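Local structure of sesquisabinene B synthase 2 (Santalum album, 6A2A) at residues E42-L47 and R262-W267; L445-R450 and N508-E513; M502-L507 and F524-V529. The protein probably cyclises farnesyl diphosphate to sesquisabinene B, as a magnesium- or manganese-dependent plant terpene synthase. All coordinates share one frame; numbering follows the deposited sequence.

Interaction 1 of 3, residues E42-L47 and R262-W267; sequences EFLQSL and RLSRWW
Gln-45 spans the gap to Ser-264 and Arg-265, and its atoms can be taken in order from the backbone outward. CB already meets the other helix, with NH1 of Arg-265 3.9 Å from it, and CG lies closer to the same NH1, at 3.7 Å. The guanidinium comes back to this root because the Arg-265 chain is bent at chi3 (-71°). Beyond CG the glutamine runs on extended, so that CD passes over the aliphatic start of the arginine, 3.8 Å from its CG. At the tip, NE2 touches two carbons, 3.5 Å from CG of Arg-265 and 3.6 Å from CB of Ser-264. No hydrogen bond crosses the contact: the amide packs on methylene groups, and its plane is turned 49° from that of the guanidinium. Deeper in, CD1 of Leu-44 rests 3.9 Å from OG of Ser-264. That hydroxyl is turned to its own helix, where it hydrogen-bonds to the carbonyl O of Ile-260, which satisfies a buried polar atom facing a leucine. The axes of the two segments pass 9.1 Å apart and run roughly antiparallel, at 149°, in a modest interface of 191 Å² that is exposed on the arginine side. Helix 41-50 thus lies against the C-terminal part of helix 239-270, plain packing away from the metal site of the all-helical plant terpene synthase fold. Leu-44 and Leu-47 also pack on Ile-558 of helix 546-558, while Leu-263 and Trp-267 touch helix 299-321, whose Asp-316 and Asp-320 bind magnesium in a structure of this protein, though none is bound here.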
loop_
_atom_site.group_PDB
_atom_site.type_symbol
_atom_site.label_atom_id
_atom_site.label_comp_id
_atom_site.label_asym_id
_atom_site.label_seq_id
_atom_site.Cartn_x
_atom_site.Cartn_y
_atom_site.Cartn_z
ATOM N N GLU A 42 -5.935 -13.426 5.444
ATOM C CA GLU A 42 -5.876 -14.028 4.094
ATOM C C GLU A 42 -7.315 -14.265 3.636
ATOM O O GLU A 42 -7.640 -14.126 2.456
ATOM C CB GLU A 42 -4.993 -15.299 4.077
ATOM C CG GLU A 42 -5.725 -16.622 4.329
ATOM C CD GLU A 42 -5.017 -17.921 3.930
ATOM O OE1 GLU A 42 -4.815 -18.801 4.817
ATOM O OE2 GLU A 42 -4.706 -18.083 2.726
ATOM N N PHE A 43 -8.194 -14.613 4.575
ATOM C CA PHE A 43 -9.588 -14.726 4.234
ATOM C C PHE A 43 -10.116 -13.381 3.702
ATOM O O PHE A 43 -10.838 -13.310 2.673
ATOM C CB PHE A 43 -10.397 -15.176 5.436
ATOM C CG PHE A 43 -11.860 -15.190 5.135
ATOM C CD1 PHE A 43 -12.387 -16.167 4.311
ATOM C CD2 PHE A 43 -12.693 -14.186 5.601
ATOM C CE1 PHE A 43 -13.741 -16.181 4.004
ATOM C CE2 PHE A 43 -14.040 -14.185 5.268
ATOM C CZ PHE A 43 -14.562 -15.182 4.471
ATOM N N LEU A 44 -9.724 -12.309 4.368
ATOM C CA LEU A 44 -10.325 -11.003 4.087
ATOM C C LEU A 44 -9.864 -10.544 2.701
ATOM O O LEU A 44 -10.604 -9.907 1.947
ATOM C CB LEU A 44 -9.919 -10.015 5.191
ATOM C CG LEU A 44 -10.665 -10.206 6.515
ATOM C CD1 LEU A 44 -10.292 -9.163 7.544
ATOM C CD2 LEU A 44 -12.171 -10.232 6.317
ATOM N N GLN A 45 -8.634 -10.918 2.391
ATOM C CA GLN A 45 -8.033 -10.667 1.115
ATOM C C GLN A 45 -8.680 -11.557 0.043
ATOM O O GLN A 45 -8.757 -11.158 -1.109
ATOM C CB GLN A 45 -6.525 -10.848 1.248
ATOM C CG GLN A 45 -5.885 -9.771 2.111
ATOM C CD GLN A 45 -4.619 -10.224 2.781
ATOM O OE1 GLN A 45 -4.062 -11.261 2.451
ATOM N NE2 GLN A 45 -4.144 -9.448 3.739
ATOM N N SER A 46 -9.180 -12.723 0.419
ATOM C CA SER A 46 -9.755 -13.654 -0.560
ATOM C C SER A 46 -11.088 -13.131 -1.103
ATOM O O SER A 46 -11.499 -13.525 -2.202
ATOM C CB SER A 46 -9.933 -15.041 0.030
ATOM O OG SER A 46 -11.175 -15.163 0.730
ATOM N N LEU A 47 -11.766 -12.279 -0.319
ATOM C CA LEU A 47 -13.169 -11.903 -0.569
ATOM C C LEU A 47 -13.325 -11.163 -1.897
ATOM O O LEU A 47 -14.315 -11.399 -2.586
ATOM C CB LEU A 47 -13.678 -10.982 0.546
ATOM C CG LEU A 47 -14.074 -11.641 1.858
ATOM C CD1 LEU A 47 -14.423 -10.556 2.861
ATOM C CD2 LEU A 47 -15.227 -12.618 1.662
ATOM N N ARG A 262 -7.120 -4.280 0.771
ATOM C CA ARG A 262 -6.047 -3.318 0.768
ATOM C C ARG A 262 -5.636 -2.959 2.202
ATOM O O ARG A 262 -4.439 -2.899 2.521
ATOM C CB ARG A 262 -6.438 -2.051 0.034
ATOM C CG ARG A 262 -6.410 -2.215 -1.480
ATOM C CD ARG A 262 -6.531 -0.891 -2.205
ATOM N NE ARG A 262 -7.892 -0.424 -2.187
ATOM C CZ ARG A 262 -8.865 -0.809 -3.006
ATOM N NH1 ARG A 262 -8.641 -1.687 -3.981
ATOM N NH2 ARG A 262 -10.085 -0.354 -2.804
ATOM N N LEU A 263 -6.640 -2.715 3.041
ATOM C CA LEU A 263 -6.356 -2.255 4.433
ATOM C C LEU A 263 -5.682 -3.357 5.242
ATOM O O LEU A 263 -4.773 -3.062 6.033
ATOM C CB LEU A 263 -7.671 -1.820 5.063
ATOM C CG LEU A 263 -8.143 -0.451 4.611
ATOM C CD1 LEU A 263 -9.561 -0.221 5.042
ATOM C CD2 LEU A 263 -7.249 0.647 5.161
ATOM N N SER A 264 -6.073 -4.590 5.011
ATOM C CA SER A 264 -5.502 -5.767 5.685
ATOM C C SER A 264 -4.046 -5.904 5.288
ATOM O O SER A 264 -3.147 -6.119 6.137
ATOM C CB SER A 264 -6.253 -7.023 5.327
ATOM O OG SER A 264 -7.508 -7.019 5.956
ATOM N N ARG A 265 -3.789 -5.779 3.975
ATOM C CA ARG A 265 -2.388 -5.855 3.519
ATOM C C ARG A 265 -1.552 -4.729 4.142
ATOM O O ARG A 265 -0.424 -4.974 4.590
ATOM C CB ARG A 265 -2.325 -5.869 1.988
ATOM C CG ARG A 265 -2.810 -7.183 1.395
ATOM C CD ARG A 265 -2.615 -7.318 -0.105
ATOM N NE ARG A 265 -3.517 -6.451 -0.849
ATOM C CZ ARG A 265 -4.738 -6.798 -1.234
ATOM N NH1 ARG A 265 -5.177 -8.027 -1.023
ATOM N NH2 ARG A 265 -5.527 -5.910 -1.806
ATOM N N TRP A 266 -2.064 -3.504 4.199
ATOM C CA TRP A 266 -1.395 -2.392 4.835
ATOM C C TRP A 266 -1.098 -2.737 6.312
ATOM O O TRP A 266 0.000 -2.467 6.800
ATOM C CB TRP A 266 -2.245 -1.115 4.742
ATOM C CG TRP A 266 -1.801 -0.017 5.656
ATOM C CD1 TRP A 266 -0.735 0.822 5.486
ATOM C CD2 TRP A 266 -2.431 0.373 6.899
ATOM N NE1 TRP A 266 -0.626 1.678 6.547
ATOM C CE2 TRP A 266 -1.671 1.439 7.426
ATOM C CE3 TRP A 266 -3.550 -0.082 7.605
ATOM C CZ2 TRP A 266 -1.980 2.060 8.636
ATOM C CZ3 TRP A 266 -3.859 0.552 8.800
ATOM C CH2 TRP A 266 -3.109 1.622 9.284
ATOM N N TRP A 267 -2.146 -3.167 6.997
ATOM C CA TRP A 267 -2.053 -3.463 8.464
ATOM C C TRP A 267 -1.008 -4.541 8.728
ATOM O O TRP A 267 -0.155 -4.351 9.569
ATOM C CB TRP A 267 -3.428 -3.836 8.976
ATOM C CG TRP A 267 -3.543 -4.035 10.457
ATOM C CD1 TRP A 267 -3.880 -5.182 11.094
ATOM C CD2 TRP A 267 -3.389 -3.032 11.476
ATOM N NE1 TRP A 267 -3.960 -4.961 12.440
ATOM C CE2 TRP A 267 -3.641 -3.666 12.712
ATOM C CE3 TRP A 267 -3.063 -1.681 11.450
ATOM C CZ2 TRP A 267 -3.637 -2.975 13.916
ATOM C CZ3 TRP A 267 -3.059 -0.983 12.649
ATOM C CH2 TRP A 267 -3.340 -1.628 13.874
#

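Interaction 2 of 3, residues L445-R450 and N508-E513; sequences LPLFVR and NKCLFE
Phe-448 and Cys-510 meet because their first torsions turn both side chains into the same gap. In Phe-448, chi1 of -173° sets the ring opposite the backbone N and out toward the other segment; in Cys-510, chi1 of -68° puts SG opposite the carbonyl carbon, alongside Phe-448 and Leu-447. The ring then makes two separate touches. CD1 of Phe-448 lies 3.7 Å from CB of Cys-510, and further along the same ring CE1 is 3.8 Å from CD2 of Leu-511, both carbons approaching obliquely. Across the contact the sulfur touches carbon: SG of Cys-510 is 3.9 Å from CD2 of Leu-447 and 4.0 Å from CA of Phe-448. Every one of these touches is apolar, and the nearest CA pair, Phe-448 and Cys-510, is 6.2 Å apart, close enough for a short cysteine to reach the backbone. The contact joins the beginning of one helix to the end of another. Pro-446 occupies the N-cap of helix 447-462, and its O accepts a hydrogen bond from N of Arg-450 (2.9 Å); across the gap, a type I turn runs from Cys-510 to Glu-513 near the end of helix 489-510. Leu-447 lies at the exposed margin, also touching Trp-503. Phe-448 goes inward, where Leu-507 of helix 489-510, and Leu-522 and Thr-525 of helix 521-535, receive it together with Phe-517 from the connecting loop, so three helices of the C-terminal, all-helical catalytic domain converge around its ring.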
loop_
_atom_site.group_PDB
_atom_site.type_symbol
_atom_site.label_atom_id
_atom_site.label_comp_id
_atom_site.label_asym_id
_atom_site.label_seq_id
_atom_site.Cartn_x
_atom_site.Cartn_y
_atom_site.Cartn_z
ATOM N N LEU A 445 -13.682 23.682 16.745
ATOM C CA LEU A 445 -14.901 23.063 17.231
ATOM C C LEU A 445 -16.076 24.059 17.197
ATOM O O LEU A 445 -16.644 24.458 18.210
ATOM C CB LEU A 445 -14.674 22.471 18.625
ATOM C CG LEU A 445 -13.707 21.273 18.718
ATOM C CD1 LEU A 445 -14.046 20.402 19.889
ATOM C CD2 LEU A 445 -13.668 20.430 17.442
ATOM N N PRO A 446 -16.500 24.391 16.014
ATOM C CA PRO A 446 -17.795 25.057 15.821
ATOM C C PRO A 446 -18.906 24.175 16.407
ATOM O O PRO A 446 -18.677 22.955 16.560
ATOM C CB PRO A 446 -17.941 25.251 14.325
ATOM C CG PRO A 446 -16.960 24.318 13.746
ATOM C CD PRO A 446 -15.872 24.095 14.737
ATOM N N LEU A 447 -20.000 24.786 16.861
ATOM C CA LEU A 447 -21.057 24.009 17.555
ATOM C C LEU A 447 -21.363 22.659 16.874
ATOM O O LEU A 447 -21.480 21.656 17.595
ATOM C CB LEU A 447 -22.320 24.867 17.601
ATOM C CG LEU A 447 -23.556 24.231 18.249
ATOM C CD1 LEU A 447 -23.303 23.898 19.699
ATOM C CD2 LEU A 447 -24.733 25.188 18.122
ATOM N N PHE A 448 -21.528 22.636 15.576
ATOM C CA PHE A 448 -21.885 21.412 14.816
ATOM C C PHE A 448 -20.893 20.288 15.109
ATOM O O PHE A 448 -21.283 19.174 15.337
ATOM C CB PHE A 448 -21.834 21.707 13.324
ATOM C CG PHE A 448 -22.325 20.619 12.411
ATOM C CD1 PHE A 448 -23.541 20.005 12.622
ATOM C CD2 PHE A 448 -21.586 20.252 11.305
ATOM C CE1 PHE A 448 -23.993 19.025 11.762
ATOM C CE2 PHE A 448 -22.040 19.274 10.449
ATOM C CZ PHE A 448 -23.240 18.666 10.687
ATOM N N VAL A 449 -19.631 20.613 15.054
ATOM C CA VAL A 449 -18.562 19.605 15.269
ATOM C C VAL A 449 -18.469 19.270 16.756
ATOM O O VAL A 449 -18.314 18.121 17.083
ATOM C CB VAL A 449 -17.238 20.135 14.709
ATOM C CG1 VAL A 449 -16.131 19.130 14.887
ATOM C CG2 VAL A 449 -17.403 20.538 13.264
ATOM N N ARG A 450 -18.572 20.255 17.609
ATOM C CA ARG A 450 -18.479 20.027 19.065
ATOM C C ARG A 450 -19.588 19.055 19.497
ATOM O O ARG A 450 -19.310 18.186 20.246
ATOM C CB ARG A 450 -18.614 21.354 19.806
ATOM C CG ARG A 450 -18.225 21.301 21.270
ATOM C CD ARG A 450 -18.574 22.575 22.009
ATOM N NE ARG A 450 -18.057 22.590 23.355
ATOM C CZ ARG A 450 -18.671 23.052 24.434
ATOM N NH1 ARG A 450 -18.104 22.862 25.606
ATOM N NH2 ARG A 450 -19.819 23.704 24.364
ATOM N N ASN A 508 -29.505 18.632 14.836
ATOM C CA ASN A 508 -30.615 18.718 13.923
ATOM C C ASN A 508 -30.833 20.166 13.464
ATOM O O ASN A 508 -30.949 20.425 12.295
ATOM C CB ASN A 508 -31.928 18.240 14.584
ATOM C CG ASN A 508 -31.995 16.744 14.820
ATOM O OD1 ASN A 508 -31.238 15.995 14.201
ATOM N ND2 ASN A 508 -32.880 16.338 15.707
ATOM N N LYS A 509 -30.797 21.057 14.401
ATOM C CA LYS A 509 -31.044 22.498 14.077
ATOM C C LYS A 509 -29.866 23.081 13.268
ATOM O O LYS A 509 -30.086 23.855 12.289
ATOM C CB LYS A 509 -31.310 23.323 15.329
ATOM C CG LYS A 509 -31.845 24.729 15.040
ATOM C CD LYS A 509 -32.304 25.421 16.277
ATOM C CE LYS A 509 -33.034 26.723 15.993
ATOM N NZ LYS A 509 -33.810 27.145 17.194
ATOM N N CYS A 510 -28.645 22.640 13.564
ATOM C CA CYS A 510 -27.460 23.130 12.799
ATOM C C CYS A 510 -27.665 22.831 11.312
ATOM O O CYS A 510 -27.301 23.648 10.485
ATOM C CB CYS A 510 -26.115 22.554 13.278
ATOM S SG CYS A 510 -25.521 23.045 14.903
ATOM N N LEU A 511 -28.305 21.705 10.899
ATOM C CA LEU A 511 -28.491 21.404 9.498
ATOM C C LEU A 511 -29.482 22.346 8.801
ATOM O O LEU A 511 -29.569 22.308 7.591
ATOM C CB LEU A 511 -28.972 19.962 9.357
ATOM C CG LEU A 511 -28.013 18.888 9.879
ATOM C CD1 LEU A 511 -28.624 17.510 9.754
ATOM C CD2 LEU A 511 -26.696 18.953 9.128
ATOM N N PHE A 512 -30.257 23.122 9.536
ATOM C CA PHE A 512 -31.144 24.104 8.916
ATOM C C PHE A 512 -30.423 25.456 8.826
ATOM O O PHE A 512 -30.997 26.395 8.295
ATOM C CB PHE A 512 -32.442 24.208 9.713
ATOM C CG PHE A 512 -33.497 23.249 9.238
ATOM C CD1 PHE A 512 -33.352 21.892 9.471
ATOM C CD2 PHE A 512 -34.630 23.705 8.585
ATOM C CE1 PHE A 512 -34.327 21.001 9.059
ATOM C CE2 PHE A 512 -35.606 22.813 8.160
ATOM C CZ PHE A 512 -35.446 21.457 8.391
ATOM N N GLU A 513 -29.196 25.548 9.334
ATOM C CA GLU A 513 -28.250 26.654 8.925
ATOM C C GLU A 513 -26.817 26.110 8.932
ATOM O O GLU A 513 -26.059 26.348 9.896
ATOM C CB GLU A 513 -28.383 27.855 9.857
ATOM C CG GLU A 513 -28.266 27.521 11.337
ATOM C CD GLU A 513 -29.551 27.653 12.137
ATOM O OE1 GLU A 513 -30.458 26.819 11.944
ATOM O OE2 GLU A 513 -29.647 28.592 12.949
#

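Interaction 3 of 3, residues M502-L507 and F524-V529; sequences MWWKRL and FTVNVV
Trp-504 presents one long side of its indole to two valines one turn apart. CH2, at the far end of the benzene ring, is 3.7 Å from CG1 of Val-526, whose side chain crosses Trp-504 at about a right angle. CG1 of Val-529 lies by the NE1-CE2-CZ2 side, spanning both rings, 3.6 Å from CZ2 of Trp-504, and this valine slides past in the opposing direction. With CG1 anti to the backbone N (chi1 -179°), Val-529 sends that branch to the indole and its CG2 to CD1 of Leu-507, which it meets tip to tip at 4.1 Å. CD1 of Leu-507 also lies over one face of the Trp-504 indole, 4.0 Å from its plane and offset toward the rim. The two segments run nearly antiparallel, at 159° with axes 11.9 Å apart, a wide separation filled by the large indole; this is packing within the all-helical class I terpene synthase fold, and the Val-529 side chain lies about 10 Å from that of Asn-460, which binds magnesium in a structure of this protein, though no metal is bound to this chain here. In the next shell, NE1 of Trp-504 is hydrogen-bonded to NE2 of His-533, on the valines' helix, while Trp-217 stacks on the indole. Replacing Trp-504 by alanine is likely to open a gap beside both valines, remove the surface Trp-217 stacks on and cost His-533 this bond. His-216 also meets the indole, and is itself held by a hydrogen bond with OD1 of Asn-508.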
loop_
_atom_site.group_PDB
_atom_site.type_symbol
_atom_site.label_atom_id
_atom_site.label_comp_id
_atom_site.label_asym_id
_atom_site.label_seq_id
_atom_site.Cartn_x
_atom_site.Cartn_y
_atom_site.Cartn_z
ATOM N N MET A 502 -30.353 16.197 24.015
ATOM C CA MET A 502 -30.082 17.652 23.838
ATOM C C MET A 502 -29.098 17.906 22.690
ATOM O O MET A 502 -29.297 18.764 21.855
ATOM C CB MET A 502 -29.528 18.225 25.147
ATOM C CG MET A 502 -29.202 19.716 25.070
ATOM S SD MET A 502 -27.507 20.170 24.552
ATOM C CE MET A 502 -26.618 19.422 25.907
ATOM N N TRP A 503 -27.953 17.225 22.683
ATOM C CA TRP A 503 -26.949 17.511 21.645
ATOM C C TRP A 503 -27.445 17.084 20.270
ATOM O O TRP A 503 -27.162 17.732 19.292
ATOM C CB TRP A 503 -25.611 16.866 22.011
ATOM C CG TRP A 503 -24.809 17.559 23.062
ATOM C CD1 TRP A 503 -24.496 17.112 24.306
ATOM C CD2 TRP A 503 -24.196 18.852 22.938
ATOM N NE1 TRP A 503 -23.758 18.056 24.994
ATOM C CE2 TRP A 503 -23.554 19.119 24.168
ATOM C CE3 TRP A 503 -24.187 19.815 21.935
ATOM C CZ2 TRP A 503 -22.870 20.307 24.391
ATOM C CZ3 TRP A 503 -23.556 21.016 22.185
ATOM C CH2 TRP A 503 -22.875 21.216 23.365
ATOM N N TRP A 504 -28.250 16.003 20.184
ATOM C CA TRP A 504 -28.898 15.699 18.942
ATOM C C TRP A 504 -29.813 16.845 18.482
ATOM O O TRP A 504 -29.882 17.116 17.310
ATOM C CB TRP A 504 -29.680 14.371 19.064
ATOM C CG TRP A 504 -28.990 13.180 18.473
ATOM C CD1 TRP A 504 -28.426 12.167 19.181
ATOM C CD2 TRP A 504 -28.728 12.898 17.098
ATOM N NE1 TRP A 504 -27.876 11.252 18.333
ATOM C CE2 TRP A 504 -28.051 11.659 17.057
ATOM C CE3 TRP A 504 -29.047 13.516 15.879
ATOM C CZ2 TRP A 504 -27.700 11.033 15.869
ATOM C CZ3 TRP A 504 -28.662 12.912 14.703
ATOM C CH2 TRP A 504 -28.013 11.673 14.702
ATOM N N LYS A 505 -30.583 17.415 19.382
ATOM C CA LYS A 505 -31.425 18.585 19.017
ATOM C C LYS A 505 -30.589 19.720 18.399
ATOM O O LYS A 505 -30.958 20.332 17.400
ATOM C CB LYS A 505 -32.177 19.041 20.256
ATOM C CG LYS A 505 -33.386 18.182 20.646
ATOM C CD LYS A 505 -33.832 18.495 22.034
ATOM C CE LYS A 505 -34.929 17.585 22.520
ATOM N NZ LYS A 505 -35.366 17.953 23.878
ATOM N N ARG A 506 -29.430 19.983 18.985
ATOM C CA ARG A 506 -28.536 21.018 18.434
ATOM C C ARG A 506 -28.000 20.621 17.072
ATOM O O ARG A 506 -27.946 21.414 16.161
ATOM C CB ARG A 506 -27.443 21.291 19.487
ATOM C CG ARG A 506 -28.019 21.682 20.834
ATOM C CD ARG A 506 -27.135 22.511 21.746
ATOM N NE ARG A 506 -27.195 23.905 21.362
ATOM C CZ ARG A 506 -26.635 24.886 22.068
ATOM N NH1 ARG A 506 -25.986 24.619 23.202
ATOM N NH2 ARG A 506 -26.760 26.121 21.643
ATOM N N LEU A 507 -27.522 19.365 16.882
ATOM C CA LEU A 507 -27.146 18.858 15.583
ATOM C C LEU A 507 -28.244 19.029 14.515
ATOM O O LEU A 507 -27.957 19.441 13.401
ATOM C CB LEU A 507 -26.866 17.354 15.744
ATOM C CG LEU A 507 -25.475 16.805 15.938
ATOM C CD1 LEU A 507 -25.463 15.308 15.577
ATOM C CD2 LEU A 507 -24.380 17.550 15.191
ATOM N N PHE A 524 -20.781 13.288 7.320
ATOM C CA PHE A 524 -19.764 12.604 8.145
ATOM C C PHE A 524 -20.037 12.943 9.608
ATOM O O PHE A 524 -19.907 12.086 10.473
ATOM C CB PHE A 524 -18.333 13.033 7.815
ATOM C CG PHE A 524 -17.804 12.740 6.443
ATOM C CD1 PHE A 524 -18.423 11.831 5.586
ATOM C CD2 PHE A 524 -16.685 13.414 5.965
ATOM C CE1 PHE A 524 -17.907 11.589 4.320
ATOM C CE2 PHE A 524 -16.181 13.169 4.711
ATOM C CZ PHE A 524 -16.793 12.257 3.869
ATOM N N THR A 525 -20.341 14.216 9.879
ATOM C CA THR A 525 -20.439 14.697 11.246
ATOM C C THR A 525 -21.626 14.043 11.970
ATOM O O THR A 525 -21.570 13.745 13.141
ATOM C CB THR A 525 -20.483 16.233 11.245
ATOM O OG1 THR A 525 -19.276 16.718 10.661
ATOM C CG2 THR A 525 -20.621 16.825 12.616
ATOM N N VAL A 526 -22.702 13.790 11.208
ATOM C CA VAL A 526 -23.839 13.147 11.755
ATOM C C VAL A 526 -23.590 11.628 11.840
ATOM O O VAL A 526 -23.962 11.045 12.839
ATOM C CB VAL A 526 -25.127 13.453 10.979
ATOM C CG1 VAL A 526 -26.291 12.715 11.646
ATOM C CG2 VAL A 526 -25.384 14.958 10.950
ATOM N N ASN A 527 -23.021 11.046 10.827
ATOM C CA ASN A 527 -22.960 9.599 10.693
ATOM C C ASN A 527 -21.968 9.043 11.717
ATOM O O ASN A 527 -22.151 7.913 12.112
ATOM C CB ASN A 527 -22.675 9.204 9.255
ATOM C CG ASN A 527 -23.913 9.329 8.399
ATOM O OD1 ASN A 527 -24.985 8.983 8.872
ATOM N ND2 ASN A 527 -23.773 9.818 7.187
ATOM N N VAL A 528 -20.919 9.804 12.136
ATOM C CA VAL A 528 -20.072 9.249 13.246
ATOM C C VAL A 528 -20.904 9.020 14.498
ATOM O O VAL A 528 -20.619 8.125 15.282
ATOM C CB VAL A 528 -18.788 10.058 13.566
ATOM C CG1 VAL A 528 -17.846 10.055 12.405
ATOM C CG2 VAL A 528 -19.066 11.476 13.998
ATOM N N VAL A 529 -21.895 9.865 14.758
ATOM C CA VAL A 529 -22.725 9.705 15.908
ATOM C C VAL A 529 -23.534 8.400 15.792
ATOM O O VAL A 529 -23.633 7.616 16.746
ATOM C CB VAL A 529 -23.638 10.916 16.138
ATOM C CG1 VAL A 529 -24.479 10.707 17.373
ATOM C CG2 VAL A 529 -22.825 12.232 16.241
#

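From the N terminus, interaction 1 comes first: residues 42-47 pair with 262-267, closing a loop of 214 residues, more than half of them helical, and joining the first helix of the model to helix 239-270. It is complete before the others open. Interaction 2 begins at 445-450, but interaction 3 starts at 502-507 before 508-513 completes interaction 2, and ends later at 524-529, so these two cross. Both use helix 489-510, their centres are about 8 Å apart, and they touch directly, with helices 447-462 and 521-535 brought to the same helix. Interaction 1 lies with its centre about 37 Å from that of interaction 2, on the opposite side of the chain's centre.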